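Local coordinates for AB hydrolase-1 domain-containing protein (Parabacteroides distasonis, PDB 4Q34), which is a putative esterase of the alpha/beta hydrolase family, probably hydrolysing ester bonds in a substrate that has not been identified, at residues Asp87-Gly92 / Ser157-Ala162; Trp183-Leu186 / Asn191-Ala194. All blocks are in the same frame, centred on the assembly; numbering follows the deposited sequence.

Contact 1 of 2, residues Asp87-Gly92 / Ser157-Ala162; sequences DQPRRG and SDAYAA
Pro89 lays the CG corner of its ring against the methyl of Ala159, with CG 3.6 Å from Ala159 CB and CD a little farther off. The contact belongs to the alpha/beta hydrolase fold: residues 87-92 leave the end of strand 83-87 in the central sheet, and residues 157-162 are part of helix 153-167, which packs beside them. Gln88 to Arg91 form a type II beta turn, closed by a weak backbone bond from Arg91 N to Gln88 O, and Pro89 takes its second position, with ring atoms CG and CD next to the helix. Ala159 points toward the turn; Ala34 of strand 28-41 touches both residues.

Just before the proline, Gln88 meets Tyr160. Chi1 of -77° sets Tyr160 CG anti to the carbonyl carbon, and the far end of the ring comes to Gln88, with CE2 3.9 Å from Gln88 CB in an oblique approach. Beyond CG the glutamine chain runs extended (chi2 -170°), which carries the amide out to a water and to Arg91. Its amide nitrogen lies above one face of the Arg91 guanidinium, toward the rim; both groups are donors, and this is no hydrogen bond. A single water joins the amide oxygen to the phenol: it donates to Gln88 OE1 at 2.7 Å and is also hydrogen-bonded, at 2.7 Å, to Tyr160 OH.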
loop_
_atom_site.group_PDB
_atom_site.type_symbol
_atom_site.label_atom_id
_atom_site.label_comp_id
_atom_site.label_asym_id
_atom_site.label_seq_id
_atom_site.Cartn_x
_atom_site.Cartn_y
_atom_site.Cartn_z
ATOM N N ASP A 87 1.621 -1.408 6.735
ATOM C CA ASP A 87 2.466 -0.255 6.483
ATOM C C ASP A 87 2.349 0.633 7.740
ATOM O O ASP A 87 1.264 1.110 8.105
ATOM C CB ASP A 87 2.011 0.518 5.295
ATOM C CG ASP A 87 1.994 -0.311 4.024
ATOM O OD1 ASP A 87 2.877 -1.162 3.770
ATOM O OD2 ASP A 87 1.069 -0.054 3.205
ATOM N N GLN A 88 3.465 0.769 8.440
ATOM C CA GLN A 88 3.510 1.453 9.693
ATOM C C GLN A 88 3.252 2.925 9.449
ATOM O O GLN A 88 3.329 3.383 8.319
ATOM C CB GLN A 88 4.856 1.212 10.399
ATOM C CG GLN A 88 5.969 2.137 9.933
ATOM C CD GLN A 88 7.357 1.804 10.413
ATOM O OE1 GLN A 88 7.597 0.867 11.193
ATOM N NE2 GLN A 88 8.323 2.612 9.931
ATOM N N PRO A 89 2.884 3.666 10.513
ATOM C CA PRO A 89 2.705 5.136 10.424
ATOM C C PRO A 89 3.800 5.802 9.601
ATOM O O PRO A 89 4.984 5.498 9.759
ATOM C CB PRO A 89 2.774 5.569 11.881
ATOM C CG PRO A 89 2.216 4.407 12.615
ATOM C CD PRO A 89 2.913 3.251 11.915
ATOM N N ARG A 90 3.366 6.737 8.760
ATOM C CA ARG A 90 4.236 7.586 7.926
ATOM C C ARG A 90 4.929 6.863 6.778
ATOM O O ARG A 90 5.859 7.391 6.217
ATOM C CB ARG A 90 5.278 8.307 8.788
ATOM C CG ARG A 90 4.649 9.031 9.955
ATOM C CD ARG A 90 5.676 9.555 10.961
ATOM N NE ARG A 90 4.985 10.280 12.025
ATOM C CZ ARG A 90 5.553 10.728 13.151
ATOM N NH1 ARG A 90 6.855 10.530 13.384
ATOM N NH2 ARG A 90 4.815 11.409 14.037
ATOM N N ARG A 91 4.479 5.655 6.453
ATOM C CA ARG A 91 5.110 4.829 5.437
ATOM C C ARG A 91 4.092 4.327 4.402
ATOM O O ARG A 91 3.028 3.744 4.745
ATOM C CB ARG A 91 5.804 3.650 6.089
ATOM C CG ARG A 91 6.786 2.930 5.193
ATOM C CD ARG A 91 8.058 3.732 4.897
ATOM N NE ARG A 91 8.870 4.045 6.073
ATOM C CZ ARG A 91 9.636 3.192 6.764
ATOM N NH1 ARG A 91 9.692 1.876 6.482
ATOM N NH2 ARG A 91 10.328 3.651 7.800
ATOM N N GLY A 92 4.412 4.487 3.131
ATOM C CA GLY A 92 3.595 3.894 2.046
ATOM C C GLY A 92 2.145 4.360 2.083
ATOM O O GLY A 92 1.911 5.541 2.129
ATOM N N SER A 157 5.080 1.989 17.344
ATOM C CA SER A 157 4.634 0.912 18.225
ATOM C C SER A 157 3.216 1.208 18.764
ATOM O O SER A 157 2.435 0.303 19.030
ATOM C CB SER A 157 5.638 0.671 19.346
ATOM O OG SER A 157 5.799 1.802 20.181
ATOM N N ASP A 158 2.855 2.476 18.928
ATOM C CA ASP A 158 1.477 2.735 19.298
ATOM C C ASP A 158 0.462 2.164 18.296
ATOM O O ASP A 158 -0.598 1.697 18.677
ATOM C CB ASP A 158 1.191 4.244 19.453
ATOM C CG ASP A 158 1.662 4.826 20.786
ATOM O OD1 ASP A 158 2.021 4.112 21.717
ATOM O OD2 ASP A 158 1.661 6.071 20.873
ATOM N N ALA A 159 0.750 2.279 17.024
ATOM C CA ALA A 159 -0.195 1.809 16.018
ATOM C C ALA A 159 -0.227 0.286 16.026
ATOM O O ALA A 159 -1.281 -0.319 15.916
ATOM C CB ALA A 159 0.135 2.359 14.672
ATOM N N TYR A 160 0.920 -0.365 16.187
ATOM C CA TYR A 160 0.891 -1.823 16.249
ATOM C C TYR A 160 0.192 -2.330 17.523
ATOM O O TYR A 160 -0.528 -3.333 17.453
ATOM C CB TYR A 160 2.271 -2.435 16.134
ATOM C CG TYR A 160 2.816 -2.465 14.745
ATOM C CD1 TYR A 160 2.466 -3.500 13.858
ATOM C CD2 TYR A 160 3.775 -1.517 14.302
ATOM C CE1 TYR A 160 2.982 -3.573 12.579
ATOM C CE2 TYR A 160 4.308 -1.586 13.006
ATOM C CZ TYR A 160 3.926 -2.638 12.156
ATOM O OH TYR A 160 4.435 -2.726 10.865
ATOM N N ALA A 161 0.331 -1.611 18.642
ATOM C CA ALA A 161 -0.427 -1.970 19.847
ATOM C C ALA A 161 -1.937 -1.865 19.613
ATOM O O ALA A 161 -2.694 -2.746 20.064
ATOM C CB ALA A 161 -0.018 -1.130 21.014
ATOM N N ALA A 162 -2.362 -0.823 18.905
ATOM C CA ALA A 162 -3.778 -0.613 18.577
ATOM C C ALA A 162 -4.273 -1.768 17.696
ATOM O O ALA A 162 -5.385 -2.265 17.880
ATOM C CB ALA A 162 -3.989 0.727 17.886
HETATM O O HOH W 1 6.994 -1.773 10.834
#

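Contact 2 of 2, residues Trp183-Leu186 / Asn191-Ala194. With GOL (glycerol), chain G.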
loop_
_atom_site.group_PDB
_atom_site.type_symbol
_atom_site.label_atom_id
_atom_site.label_comp_id
_atom_site.label_asym_id
_atom_site.label_seq_id
_atom_site.Cartn_x
_atom_site.Cartn_y
_atom_site.Cartn_z
ATOM N N TRP A 183 9.908 -4.585 20.189
ATOM C CA TRP A 183 10.279 -4.554 21.597
ATOM C C TRP A 183 9.445 -3.498 22.330
ATOM O O TRP A 183 9.045 -3.727 23.468
ATOM C CB TRP A 183 11.773 -4.335 21.857
ATOM C CG TRP A 183 12.720 -5.125 21.029
ATOM C CD1 TRP A 183 13.866 -4.658 20.496
ATOM C CD2 TRP A 183 12.633 -6.510 20.639
ATOM N NE1 TRP A 183 14.508 -5.639 19.784
ATOM C CE2 TRP A 183 13.757 -6.784 19.843
ATOM C CE3 TRP A 183 11.698 -7.529 20.831
ATOM C CZ2 TRP A 183 13.988 -8.033 19.263
ATOM C CZ3 TRP A 183 11.947 -8.777 20.290
ATOM C CH2 TRP A 183 13.064 -9.014 19.485
ATOM N N ASN A 184 9.148 -2.395 21.655
ATOM C CA ASN A 184 8.315 -1.338 22.216
ATOM C C ASN A 184 6.826 -1.752 22.321
ATOM O O ASN A 184 6.147 -1.449 23.318
ATOM C CB ASN A 184 8.470 -0.038 21.398
ATOM C CG ASN A 184 9.694 0.767 21.795
ATOM O OD1 ASN A 184 9.670 1.454 22.789
ATOM N ND2 ASN A 184 10.783 0.637 21.059
ATOM N N THR A 185 6.338 -2.410 21.285
ATOM C CA THR A 185 4.930 -2.772 21.202
ATOM C C THR A 185 4.587 -3.763 22.335
ATOM O O THR A 185 3.470 -3.711 22.900
ATOM C CB THR A 185 4.603 -3.364 19.842
ATOM O OG1 THR A 185 5.040 -2.492 18.806
ATOM C CG2 THR A 185 3.095 -3.587 19.687
ATOM N N LEU A 186 5.520 -4.650 22.689
ATOM C CA LEU A 186 5.298 -5.616 23.742
ATOM C C LEU A 186 4.876 -4.961 25.079
ATOM O O LEU A 186 4.094 -5.525 25.853
ATOM C CB LEU A 186 6.547 -6.513 23.918
ATOM C CG LEU A 186 6.400 -7.696 24.889
ATOM C CD1 LEU A 186 5.458 -8.745 24.313
ATOM C CD2 LEU A 186 7.743 -8.357 25.189
ATOM N N ASN A 191 -1.756 -8.499 24.008
ATOM C CA ASN A 191 -2.136 -9.410 22.945
ATOM C C ASN A 191 -0.996 -9.904 22.025
ATOM O O ASN A 191 -1.259 -10.472 20.964
ATOM C CB ASN A 191 -3.224 -8.783 22.129
ATOM C CG ASN A 191 -4.582 -8.926 22.794
ATOM O OD1 ASN A 191 -4.722 -9.672 23.780
ATOM N ND2 ASN A 191 -5.599 -8.299 22.225
ATOM N N ILE A 192 0.256 -9.696 22.417
ATOM C CA ILE A 192 1.377 -10.343 21.715
ATOM C C ILE A 192 1.725 -11.643 22.420
ATOM O O ILE A 192 2.206 -11.663 23.560
ATOM C CB ILE A 192 2.611 -9.414 21.600
ATOM C CG1 ILE A 192 2.321 -8.332 20.577
ATOM C CG2 ILE A 192 3.842 -10.227 21.156
ATOM C CD1 ILE A 192 3.237 -7.133 20.678
ATOM N N LYS A 193 1.509 -12.751 21.730
ATOM C CA LYS A 193 1.776 -14.060 22.321
ATOM C C LYS A 193 3.255 -14.501 22.167
ATOM O O LYS A 193 3.697 -15.392 22.868
ATOM C CB LYS A 193 0.882 -15.139 21.668
ATOM C CG LYS A 193 -0.624 -15.018 21.943
ATOM C CD LYS A 193 -0.976 -15.476 23.343
ATOM C CE LYS A 193 -0.822 -16.992 23.515
ATOM N NZ LYS A 193 -1.369 -17.384 24.845
ATOM N N ALA A 194 3.945 -13.912 21.194
ATOM C CA ALA A 194 5.288 -14.342 20.780
ATOM C C ALA A 194 5.778 -13.378 19.746
ATOM O O ALA A 194 4.993 -12.698 19.066
ATOM C CB ALA A 194 5.309 -15.772 20.228
HETATM C C1 GOL G . 2.131 -10.472 28.326
HETATM O O1 GOL G . 3.433 -10.497 28.900
HETATM C C2 GOL G . 2.064 -9.336 27.301
HETATM O O2 GOL G . 3.230 -8.502 27.361
HETATM C C3 GOL G . 1.877 -9.901 25.891
HETATM O O3 GOL G . 1.556 -8.902 24.914
#
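Ile192 points toward residues 183-186 and divides its two branches between Thr185 and Leu186. Its CG1 arm, beside the backbone N at chi1 -73°, carries CD1 to 3.7 Å from Thr185 CG2, the two side chains crossing at about a right angle. The other branch, CG2, meets Leu186 CD1 at 3.8 Å, and here the side chains run obliquely to one another. The Leu186 side chain meets Ile192 through CD1: CG anti to the backbone N (chi1 -173°), with chi2 of 69°, places CD1 beside Ile192 CG2. Thr185 offers its methyl to Ile192 while its hydroxyl bonds to Val181 O within the helix, and Phe172 of strand 170-175 touches both Thr185 and Ile192.

No hydrogen bond joins the two segments directly. A glycerol, probably from the crystallisation liquor, spans them instead: Ile192 N donates to its O3 at 2.9 Å, with a bent N-H...O angle of 143°, and its O2 makes a weak bond to Leu186 O at 3.4 Å.

Side-chain packing thus joins helix 178-185 to strand 192-198, the second half of a beta-alpha-beta crossover as repeated through the parallel sheet of alpha/beta hydrolases.

Overall arrangement
Both contacts illustrate how an alpha/beta hydrolase packs its helices against the sheet and the loops that leave it. They follow one another along the chain, contact 1 closing before contact 2 opens, and their centres lie about 14 Å apart. Strands 83-87 and 192-198 belong to the same mixed sheet, separated by strands 49-52 and 170-175. Helices 153-167 and 178-185 join the two sites by packing together: Ser157 CB lies 3.3 Å from Thr185 OG1, and Ala161 N lies 3.6 Å from Thr185 CG2. Thr185 packs on helix 153-167 as well as on strand 192-198, so the two contacts meet through the helix pair.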